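Local coordinates for protein PduO-type ATP--cob(I)alamin adenosyltransferase (Sulfolobus tokodaii, PDB 1WOZ) that probably transfers the adenosyl group of ATP to cob(I)alamin, as in PduO-type adenosyltransferases, and assembles as a trimer of helical subunits, at residues E66-Q71 / R140-Y145; S43-E48 / K52-V57; V99-I104 / L152-A157. All coordinates share one frame; numbering follows the deposited sequence.

Contact 1 of 3, residues E66-Q71 / R140-Y145; sequences EDLSTQ and RMIIVY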
loop_
_atom_site.group_PDB
_atom_site.type_symbol
_atom_site.label_atom_id
_atom_site.label_comp_id
_atom_site.label_asym_id
_atom_site.label_seq_id
_atom_site.Cartn_x
_atom_site.Cartn_y
_atom_site.Cartn_z
ATOM N N GLU A 66 -16.649 -14.216 4.576
ATOM C CA GLU A 66 -17.638 -14.999 5.316
ATOM C C GLU A 66 -17.386 -16.487 5.128
ATOM O O GLU A 66 -17.573 -17.277 6.058
ATOM C CB GLU A 66 -19.060 -14.628 4.872
ATOM C CG GLU A 66 -19.389 -13.182 5.190
ATOM C CD GLU A 66 -20.878 -12.901 5.361
ATOM O OE1 GLU A 66 -21.674 -13.169 4.433
ATOM O OE2 GLU A 66 -21.229 -12.386 6.442
ATOM N N ASP A 67 -16.961 -16.872 3.929
ATOM C CA ASP A 67 -16.628 -18.268 3.652
ATOM C C ASP A 67 -15.539 -18.639 4.669
ATOM O O ASP A 67 -15.701 -19.571 5.460
ATOM C CB ASP A 67 -16.101 -18.405 2.204
ATOM C CG ASP A 67 -15.789 -19.841 1.813
ATOM O OD1 ASP A 67 -15.401 -20.652 2.679
ATOM O OD2 ASP A 67 -15.909 -20.155 0.617
ATOM N N LEU A 68 -14.438 -17.886 4.673
ATOM C CA LEU A 68 -13.319 -18.132 5.600
ATOM C C LEU A 68 -13.715 -18.183 7.072
ATOM O O LEU A 68 -13.274 -19.071 7.803
ATOM C CB LEU A 68 -12.249 -17.038 5.471
ATOM C CG LEU A 68 -11.452 -16.972 4.174
ATOM C CD1 LEU A 68 -10.590 -15.688 4.182
ATOM C CD2 LEU A 68 -10.585 -18.222 4.045
ATOM N N SER A 69 -14.510 -17.202 7.498
ATOM C CA SER A 69 -14.975 -17.071 8.878
ATOM C C SER A 69 -15.967 -18.135 9.354
ATOM O O SER A 69 -16.135 -18.319 10.568
ATOM C CB SER A 69 -15.623 -15.691 9.086
ATOM O OG SER A 69 -14.675 -14.647 8.922
ATOM N N THR A 70 -16.620 -18.823 8.420
ATOM C CA THR A 70 -17.609 -19.839 8.781
ATOM C C THR A 70 -17.308 -21.208 8.182
ATOM O O THR A 70 -18.207 -22.045 8.076
ATOM C CB THR A 70 -19.030 -19.429 8.323
ATOM O OG1 THR A 70 -19.102 -19.447 6.895
ATOM C CG2 THR A 70 -19.365 -18.023 8.815
ATOM N N GLN A 71 -16.050 -21.428 7.797
ATOM C CA GLN A 71 -15.618 -22.690 7.201
ATOM C C GLN A 71 -16.556 -23.103 6.066
ATOM O O GLN A 71 -16.998 -24.256 5.986
ATOM C CB GLN A 71 -15.552 -23.789 8.279
ATOM C CG GLN A 71 -14.837 -25.056 7.831
ATOM C CD GLN A 71 -14.535 -26.030 8.984
ATOM O OE1 GLN A 71 -14.112 -27.168 8.752
ATOM N NE2 GLN A 71 -14.740 -25.580 10.223
ATOM N N ARG A 140 -10.120 -23.901 -1.091
ATOM C CA ARG A 140 -9.112 -23.720 -2.141
ATOM C C ARG A 140 -9.562 -22.783 -3.274
ATOM O O ARG A 140 -8.736 -22.129 -3.921
ATOM C CB ARG A 140 -8.745 -25.101 -2.711
ATOM C CG ARG A 140 -7.702 -25.113 -3.833
ATOM C CD ARG A 140 -6.311 -24.707 -3.332
ATOM N NE ARG A 140 -5.271 -24.796 -4.365
ATOM C CZ ARG A 140 -4.876 -25.927 -4.953
ATOM N NH1 ARG A 140 -5.434 -27.085 -4.617
ATOM N NH2 ARG A 140 -3.908 -25.902 -5.869
HETATM N N MSE A 141 -10.867 -22.711 -3.514
HETATM C CA MSE A 141 -11.390 -21.859 -4.570
HETATM C C MSE A 141 -11.110 -20.372 -4.301
HETATM O O MSE A 141 -11.155 -19.538 -5.207
HETATM C CB MSE A 141 -12.894 -22.077 -4.743
HETATM C CG MSE A 141 -13.415 -21.669 -6.119
HETATM SE SE MSE A 141 -12.617 -22.715 -7.633
HETATM C CE MSE A 141 -11.860 -24.154 -6.668
ATOM N N ILE A 142 -10.831 -20.052 -3.053
ATOM C CA ILE A 142 -10.539 -18.676 -2.667
ATOM C C ILE A 142 -9.209 -18.242 -3.275
ATOM O O ILE A 142 -9.083 -17.127 -3.793
ATOM C CB ILE A 142 -10.488 -18.562 -1.144
ATOM C CG1 ILE A 142 -11.924 -18.665 -0.602
ATOM C CG2 ILE A 142 -9.836 -17.234 -0.708
ATOM C CD1 ILE A 142 -11.983 -18.722 0.913
ATOM N N ILE A 143 -8.219 -19.129 -3.217
ATOM C CA ILE A 143 -6.915 -18.811 -3.785
ATOM C C ILE A 143 -7.062 -18.696 -5.306
ATOM O O ILE A 143 -6.474 -17.802 -5.936
ATOM C CB ILE A 143 -5.878 -19.878 -3.399
ATOM C CG1 ILE A 143 -5.738 -19.903 -1.866
ATOM C CG2 ILE A 143 -4.542 -19.563 -4.041
ATOM C CD1 ILE A 143 -4.725 -20.917 -1.311
ATOM N N VAL A 144 -7.870 -19.572 -5.899
ATOM C CA VAL A 144 -8.092 -19.491 -7.341
ATOM C C VAL A 144 -8.747 -18.157 -7.715
ATOM O O VAL A 144 -8.354 -17.515 -8.712
ATOM C CB VAL A 144 -8.988 -20.630 -7.851
ATOM C CG1 VAL A 144 -9.129 -20.539 -9.375
ATOM C CG2 VAL A 144 -8.368 -21.979 -7.444
ATOM N N TYR A 145 -9.723 -17.731 -6.914
ATOM C CA TYR A 145 -10.413 -16.473 -7.180
ATOM C C TYR A 145 -9.387 -15.319 -7.175
ATOM O O TYR A 145 -9.357 -14.492 -8.103
ATOM C CB TYR A 145 -11.487 -16.210 -6.108
ATOM C CG TYR A 145 -12.325 -14.975 -6.356
ATOM C CD1 TYR A 145 -13.550 -15.056 -7.021
ATOM C CD2 TYR A 145 -11.888 -13.716 -5.936
ATOM C CE1 TYR A 145 -14.314 -13.923 -7.257
ATOM C CE2 TYR A 145 -12.645 -12.577 -6.166
ATOM C CZ TYR A 145 -13.851 -12.678 -6.821
ATOM O OH TYR A 145 -14.608 -11.558 -7.051
#

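Contact 2 of 3, residues S43-E48 / K52-V57; sequences SKIPWE and KDLERV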
loop_
_atom_site.group_PDB
_atom_site.type_symbol
_atom_site.label_atom_id
_atom_site.label_comp_id
_atom_site.label_asym_id
_atom_site.label_seq_id
_atom_site.Cartn_x
_atom_site.Cartn_y
_atom_site.Cartn_z
ATOM N N SER A 43 -12.874 4.825 -7.386
ATOM C CA SER A 43 -13.038 6.276 -7.295
ATOM C C SER A 43 -12.199 7.042 -8.335
ATOM O O SER A 43 -12.491 8.196 -8.645
ATOM C CB SER A 43 -12.677 6.790 -5.888
ATOM O OG SER A 43 -11.262 6.867 -5.691
ATOM N N LYS A 44 -11.172 6.409 -8.883
ATOM C CA LYS A 44 -10.285 7.080 -9.844
ATOM C C LYS A 44 -10.546 6.709 -11.311
ATOM O O LYS A 44 -9.924 7.257 -12.216
ATOM C CB LYS A 44 -8.822 6.733 -9.530
ATOM C CG LYS A 44 -8.337 7.111 -8.139
ATOM C CD LYS A 44 -8.236 8.602 -7.982
ATOM C CE LYS A 44 -7.134 9.185 -8.862
ATOM N NZ LYS A 44 -7.036 10.669 -8.691
ATOM N N ILE A 45 -11.456 5.787 -11.540
ATOM C CA ILE A 45 -11.769 5.293 -12.884
ATOM C C ILE A 45 -13.126 5.839 -13.332
ATOM O O ILE A 45 -14.136 5.661 -12.649
ATOM C CB ILE A 45 -11.797 3.731 -12.858
ATOM C CG1 ILE A 45 -10.367 3.192 -12.730
ATOM C CG2 ILE A 45 -12.463 3.166 -14.094
ATOM C CD1 ILE A 45 -10.353 1.688 -12.360
ATOM N N PRO A 46 -13.172 6.488 -14.502
ATOM C CA PRO A 46 -14.433 7.048 -14.991
ATOM C C PRO A 46 -15.319 6.107 -15.810
ATOM O O PRO A 46 -16.468 6.430 -16.101
ATOM C CB PRO A 46 -13.959 8.227 -15.834
ATOM C CG PRO A 46 -12.733 7.625 -16.525
ATOM C CD PRO A 46 -12.040 6.886 -15.371
ATOM N N TRP A 47 -14.814 4.944 -16.177
ATOM C CA TRP A 47 -15.587 4.059 -17.041
ATOM C C TRP A 47 -16.553 3.175 -16.284
ATOM O O TRP A 47 -16.172 2.447 -15.360
ATOM C CB TRP A 47 -14.630 3.230 -17.885
ATOM C CG TRP A 47 -13.605 4.097 -18.579
ATOM C CD1 TRP A 47 -13.828 5.020 -19.566
ATOM C CD2 TRP A 47 -12.205 4.154 -18.287
ATOM N NE1 TRP A 47 -12.651 5.648 -19.905
ATOM C CE2 TRP A 47 -11.638 5.139 -19.137
ATOM C CE3 TRP A 47 -11.378 3.471 -17.394
ATOM C CZ2 TRP A 47 -10.284 5.460 -19.111
ATOM C CZ3 TRP A 47 -10.015 3.790 -17.365
ATOM C CH2 TRP A 47 -9.484 4.777 -18.221
ATOM N N GLU A 48 -17.807 3.213 -16.707
ATOM C CA GLU A 48 -18.845 2.470 -16.002
ATOM C C GLU A 48 -18.709 0.971 -16.033
ATOM O O GLU A 48 -19.111 0.307 -15.071
ATOM C CB GLU A 48 -20.233 2.856 -16.530
ATOM C CG GLU A 48 -20.608 4.295 -16.299
ATOM C CD GLU A 48 -20.686 4.661 -14.840
ATOM O OE1 GLU A 48 -21.166 3.843 -14.008
ATOM O OE2 GLU A 48 -20.270 5.787 -14.527
ATOM N N LYS A 52 -18.518 -1.111 -12.513
ATOM C CA LYS A 52 -19.481 -2.189 -12.243
ATOM C C LYS A 52 -18.781 -3.499 -11.877
ATOM O O LYS A 52 -19.142 -4.159 -10.882
ATOM C CB LYS A 52 -20.390 -2.402 -13.466
ATOM C CG LYS A 52 -21.268 -3.661 -13.423
ATOM C CD LYS A 52 -22.005 -3.833 -14.761
ATOM C CE LYS A 52 -22.848 -5.109 -14.817
ATOM N NZ LYS A 52 -24.003 -5.056 -13.875
ATOM N N ASP A 53 -17.777 -3.880 -12.664
ATOM C CA ASP A 53 -17.049 -5.116 -12.388
ATOM C C ASP A 53 -16.340 -5.082 -11.036
ATOM O O ASP A 53 -16.408 -6.047 -10.263
ATOM C CB ASP A 53 -16.012 -5.397 -13.490
ATOM C CG ASP A 53 -16.664 -5.811 -14.812
ATOM O OD1 ASP A 53 -17.822 -6.292 -14.768
ATOM O OD2 ASP A 53 -16.022 -5.664 -15.867
ATOM N N LEU A 54 -15.643 -3.982 -10.764
ATOM C CA LEU A 54 -14.915 -3.848 -9.505
ATOM C C LEU A 54 -15.862 -3.814 -8.303
ATOM O O LEU A 54 -15.544 -4.356 -7.243
ATOM C CB LEU A 54 -14.032 -2.593 -9.541
ATOM C CG LEU A 54 -12.837 -2.712 -10.501
ATOM C CD1 LEU A 54 -12.197 -1.340 -10.676
ATOM C CD2 LEU A 54 -11.834 -3.744 -9.972
ATOM N N GLU A 55 -17.020 -3.178 -8.453
ATOM C CA GLU A 55 -17.967 -3.141 -7.339
ATOM C C GLU A 55 -18.448 -4.549 -7.011
ATOM O O GLU A 55 -18.653 -4.864 -5.842
ATOM C CB GLU A 55 -19.141 -2.192 -7.639
ATOM C CG GLU A 55 -18.730 -0.731 -7.415
ATOM C CD GLU A 55 -19.656 0.279 -8.061
ATOM O OE1 GLU A 55 -20.572 -0.139 -8.793
ATOM O OE2 GLU A 55 -19.451 1.499 -7.845
ATOM N N ARG A 56 -18.604 -5.402 -8.025
ATOM C CA ARG A 56 -19.012 -6.792 -7.782
ATOM C C ARG A 56 -17.894 -7.539 -7.043
ATOM O O ARG A 56 -18.155 -8.348 -6.137
ATOM C CB ARG A 56 -19.348 -7.510 -9.100
ATOM C CG ARG A 56 -19.438 -9.039 -8.960
ATOM C CD ARG A 56 -20.110 -9.651 -10.187
ATOM N NE ARG A 56 -20.115 -11.108 -10.133
ATOM C CZ ARG A 56 -20.717 -11.872 -11.041
ATOM N NH1 ARG A 56 -21.353 -11.301 -12.061
ATOM N NH2 ARG A 56 -20.697 -13.189 -10.922
ATOM N N VAL A 57 -16.649 -7.290 -7.437
ATOM C CA VAL A 57 -15.529 -7.914 -6.744
ATOM C C VAL A 57 -15.529 -7.542 -5.238
ATOM O O VAL A 57 -15.273 -8.387 -4.393
ATOM C CB VAL A 57 -14.149 -7.477 -7.346
ATOM C CG1 VAL A 57 -13.004 -7.998 -6.462
ATOM C CG2 VAL A 57 -13.991 -8.050 -8.773
#

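Contact 3 of 3, residues V99-I104 / L152-A157; sequences VKLFVI and LLFAMA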
loop_
_atom_site.group_PDB
_atom_site.type_symbol
_atom_site.label_atom_id
_atom_site.label_comp_id
_atom_site.label_asym_id
_atom_site.label_seq_id
_atom_site.Cartn_x
_atom_site.Cartn_y
_atom_site.Cartn_z
ATOM N N VAL A 99 -0.688 -7.732 -26.036
ATOM C CA VAL A 99 0.341 -6.890 -25.441
ATOM C C VAL A 99 1.599 -7.727 -25.195
ATOM O O VAL A 99 1.511 -8.898 -24.826
ATOM C CB VAL A 99 -0.141 -6.267 -24.081
ATOM C CG1 VAL A 99 -0.276 -7.370 -22.990
ATOM C CG2 VAL A 99 0.838 -5.191 -23.618
ATOM N N LYS A 100 2.763 -7.132 -25.448
ATOM C CA LYS A 100 4.039 -7.791 -25.197
ATOM C C LYS A 100 4.243 -7.866 -23.682
ATOM O O LYS A 100 3.783 -6.977 -22.942
ATOM C CB LYS A 100 5.190 -6.959 -25.761
ATOM C CG LYS A 100 5.298 -6.920 -27.289
ATOM C CD LYS A 100 6.425 -5.959 -27.671
ATOM C CE LYS A 100 7.055 -6.306 -29.012
ATOM N NZ LYS A 100 6.040 -6.276 -30.080
ATOM N N LEU A 101 4.952 -8.903 -23.236
ATOM C CA LEU A 101 5.273 -9.093 -21.816
ATOM C C LEU A 101 6.792 -8.883 -21.666
ATOM O O LEU A 101 7.551 -9.175 -22.603
ATOM C CB LEU A 101 4.871 -10.516 -21.395
ATOM C CG LEU A 101 3.374 -10.800 -21.622
ATOM C CD1 LEU A 101 3.070 -12.274 -21.302
ATOM C CD2 LEU A 101 2.534 -9.855 -20.724
ATOM N N PHE A 102 7.256 -8.352 -20.531
ATOM C CA PHE A 102 6.423 -7.935 -19.401
ATOM C C PHE A 102 5.977 -6.492 -19.546
ATOM O O PHE A 102 6.687 -5.678 -20.114
ATOM C CB PHE A 102 7.218 -7.993 -18.090
ATOM C CG PHE A 102 7.577 -9.363 -17.648
ATOM C CD1 PHE A 102 8.897 -9.677 -17.346
ATOM C CD2 PHE A 102 6.599 -10.337 -17.493
ATOM C CE1 PHE A 102 9.235 -10.950 -16.891
ATOM C CE2 PHE A 102 6.931 -11.613 -17.039
ATOM C CZ PHE A 102 8.250 -11.917 -16.739
ATOM N N VAL A 103 4.805 -6.181 -19.003
ATOM C CA VAL A 103 4.306 -4.817 -19.007
ATOM C C VAL A 103 4.883 -4.144 -17.748
ATOM O O VAL A 103 4.808 -4.700 -16.648
ATOM C CB VAL A 103 2.751 -4.788 -18.953
ATOM C CG1 VAL A 103 2.255 -3.387 -18.549
ATOM C CG2 VAL A 103 2.196 -5.179 -20.320
ATOM N N ILE A 104 5.488 -2.970 -17.921
ATOM C CA ILE A 104 6.036 -2.213 -16.790
ATOM C C ILE A 104 4.822 -1.479 -16.235
ATOM O O ILE A 104 4.201 -0.659 -16.931
ATOM C CB ILE A 104 7.110 -1.215 -17.263
ATOM C CG1 ILE A 104 8.314 -2.002 -17.823
ATOM C CG2 ILE A 104 7.522 -0.287 -16.081
ATOM C CD1 ILE A 104 9.450 -1.121 -18.413
ATOM N N LEU A 152 -7.485 -10.171 -14.093
ATOM C CA LEU A 152 -8.549 -9.270 -14.511
ATOM C C LEU A 152 -8.080 -7.809 -14.331
ATOM O O LEU A 152 -8.288 -6.962 -15.205
ATOM C CB LEU A 152 -9.822 -9.520 -13.673
ATOM C CG LEU A 152 -10.920 -8.460 -13.813
ATOM C CD1 LEU A 152 -11.344 -8.329 -15.273
ATOM C CD2 LEU A 152 -12.109 -8.829 -12.912
ATOM N N LEU A 153 -7.469 -7.511 -13.185
ATOM C CA LEU A 153 -6.984 -6.157 -12.923
ATOM C C LEU A 153 -5.940 -5.743 -13.978
ATOM O O LEU A 153 -5.915 -4.592 -14.416
ATOM C CB LEU A 153 -6.394 -6.082 -11.511
ATOM C CG LEU A 153 -7.445 -6.179 -10.377
ATOM C CD1 LEU A 153 -6.748 -6.400 -9.041
ATOM C CD2 LEU A 153 -8.298 -4.897 -10.326
ATOM N N PHE A 154 -5.080 -6.688 -14.350
ATOM C CA PHE A 154 -4.045 -6.472 -15.373
ATOM C C PHE A 154 -4.731 -6.131 -16.702
ATOM O O PHE A 154 -4.408 -5.136 -17.345
ATOM C CB PHE A 154 -3.199 -7.750 -15.495
ATOM C CG PHE A 154 -2.075 -7.652 -16.495
ATOM C CD1 PHE A 154 -2.283 -7.983 -17.827
ATOM C CD2 PHE A 154 -0.808 -7.225 -16.104
ATOM C CE1 PHE A 154 -1.238 -7.892 -18.774
ATOM C CE2 PHE A 154 0.251 -7.125 -17.032
ATOM C CZ PHE A 154 0.031 -7.461 -18.373
ATOM N N ALA A 155 -5.717 -6.932 -17.099
ATOM C CA ALA A 155 -6.413 -6.662 -18.359
ATOM C C ALA A 155 -7.107 -5.320 -18.334
ATOM O O ALA A 155 -7.151 -4.608 -19.347
ATOM C CB ALA A 155 -7.427 -7.792 -18.657
HETATM N N MSE A 156 -7.640 -4.943 -17.169
HETATM C CA MSE A 156 -8.307 -3.660 -17.080
HETATM C C MSE A 156 -7.302 -2.525 -17.216
HETATM O O MSE A 156 -7.614 -1.500 -17.801
HETATM C CB MSE A 156 -9.051 -3.510 -15.745
HETATM C CG MSE A 156 -10.253 -4.409 -15.582
HETATM SE SE MSE A 156 -10.987 -3.984 -13.804
HETATM C CE MSE A 156 -12.733 -4.840 -13.933
ATOM N N ALA A 157 -6.104 -2.699 -16.667
ATOM C CA ALA A 157 -5.082 -1.656 -16.759
ATOM C C ALA A 157 -4.661 -1.440 -18.224
ATOM O O ALA A 157 -4.380 -0.310 -18.632
ATOM C CB ALA A 157 -3.857 -2.027 -15.888
#

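Contact 1 of 3, residues E66-Q71 / R140-Y145
Ile142 and Leu68 meet methyl to methyl, with CD1 of Ile142 only 3.5 Å from CD2 of Leu68, tighter than usual for two carbons. The same CD1 lies 3.7 Å from CG of Leu68, so it presses on the branch point as well as on one arm, the side chains meeting at a slant. Ile142 reaches across because CG1 stands anti to the carbonyl carbon and the chain runs on extended (chi2 173°). Beside this tight spot, CG of Asp67 passes CD1 of Ile142 at 4.1 Å, a looser contact. The Asp67 carboxylate is hydrogen-bonded outside the two segments, OD1 to Ser72 OG and OD2 to Ile77 N and Asn139 ND2. Away from this packing the surroundings are looser: Ser69 and Gln71, and Arg140 on the other segment, are exposed, and the chain leaves helix 48-69 at Thr70. The contact is apolar packing of the C-terminal end of helix 48-69 on the start of helix 140-163 in the five-helix bundle, the Leu68 side chain about 7 Å from a bound POG molecule. Around it, Phe27 of helix 23-44 touches both Leu68 and Ile142, Ile64 of helix 48-69 also covers Ile142, and Tyr145 packs against helix 79-96.

Contact 2 of 3, residues S43-E48 / K52-V57
A helical hairpin turns here, and Ile45 and Leu54 close its inner side while Glu48 and Lys52 form the first turn of its second helix. Trp47 occupies the N-cap position, and one turn on Lys52 N donates to Glu48 O at 3.0 Å with an N-H...O angle of 162°. That bond is nearly straight at the hydrogen, although the donor sits 31° off the carbonyl plane; CB of Lys52 also comes within 3.4 Å of Glu48 O. The remainder of the lysine leads away from the other segment. On the buried side the meeting is purely apolar: CD1 of Ile45 rests 3.9 Å from CD1 of Leu54, and the side chains cross at about a right angle. CG1 of Ile45 and CG of Leu54 are each anti to their carbonyl carbon, which brings the two CD1 methyls together. Within the loop, Pro46 CG lies over the centre of the Trp47 ring, 3.7 Å above its plane, and Trp47 also makes a cation-pi contact with Arg163. Leu54 also touches Ile38 and Ile42 of helix 23-44 and Leu153 and Met156 of helix 140-163, while Ile45 leans on Leu114 of helix 109-134.

Contact 3 of 3, residues V99-I104 / L152-A157
Phe154 holds its CG opposite the backbone N (chi1 -179°), and with chi2 at -89° the ring is carried out from helix 140-163 until its outer end reaches Val99, Leu101 and Val103. Val103 answers with chi1 164°, which sets CG1 opposite its own N and turns CG2 to the ring. The closest approach follows: CG2 of Val103 is 3.7 Å from CZ of Phe154. Its CB takes part too, standing 3.9 Å from CE2 of Phe154. Leu101 arrives from the other side of the ring plane, its CD2 lying 4.2 Å from CZ of Phe154. Both approaches are oblique, so the far end of the ring is held between two aliphatic branches rather than stacked on either. A third branch, CG1 of Val99, comes to the edge near the ring plane and stays 4.4 Å from CE1 of Phe154. These contacts are all apolar, without a hydrogen bond between the segments, and Phe154 is the one helix residue that makes them. The two backbones stay well apart, with 9.3 Å between CA of Val103 and CA of Phe154, so the aromatic side chain spans the gap. The chain turns a corner at Leu101 and Phe102, with a cis peptide between them, and side chains from before and after it (Val99, Val103) meet the same ring. Backbone bonds from Phe102 to Tyr171 and from Ile104 to Lys169 join the segment to strand 169-173, and Ile104 packs on Gln58 of the third subunit. Phe154 thus bridges, by apolar contacts to three side chains, the chain leading into a short, weakly bonded strand that pairs antiparallel with 169-173 and one helix of the five-helix bundle, the fold of PduO-type adenosyltransferases.

In the fold
Along the chain, contact 2 closes before the other two begin, whereas contacts 1 and 3 alternate their segments. Contacts 1 and 2 share helix 48-69, near its end and its start, with centres 23 Å apart; Tyr145 OH still reaches Val57 CA at 3.8 Å. Contacts 1 and 3 share helix 140-163 and lie on opposite sides of the chain's centre, 26 Å between their centres. Contacts 2 and 3, 18 Å apart, meet where Leu54 CD2 packs 3.7 Å from Leu153 CD2. Helix 48-69 carries parts of contacts 1 and 2 and helix 140-163 parts of contacts 1 and 3, so these two helices run through all three, from one bundle end to the short sheet.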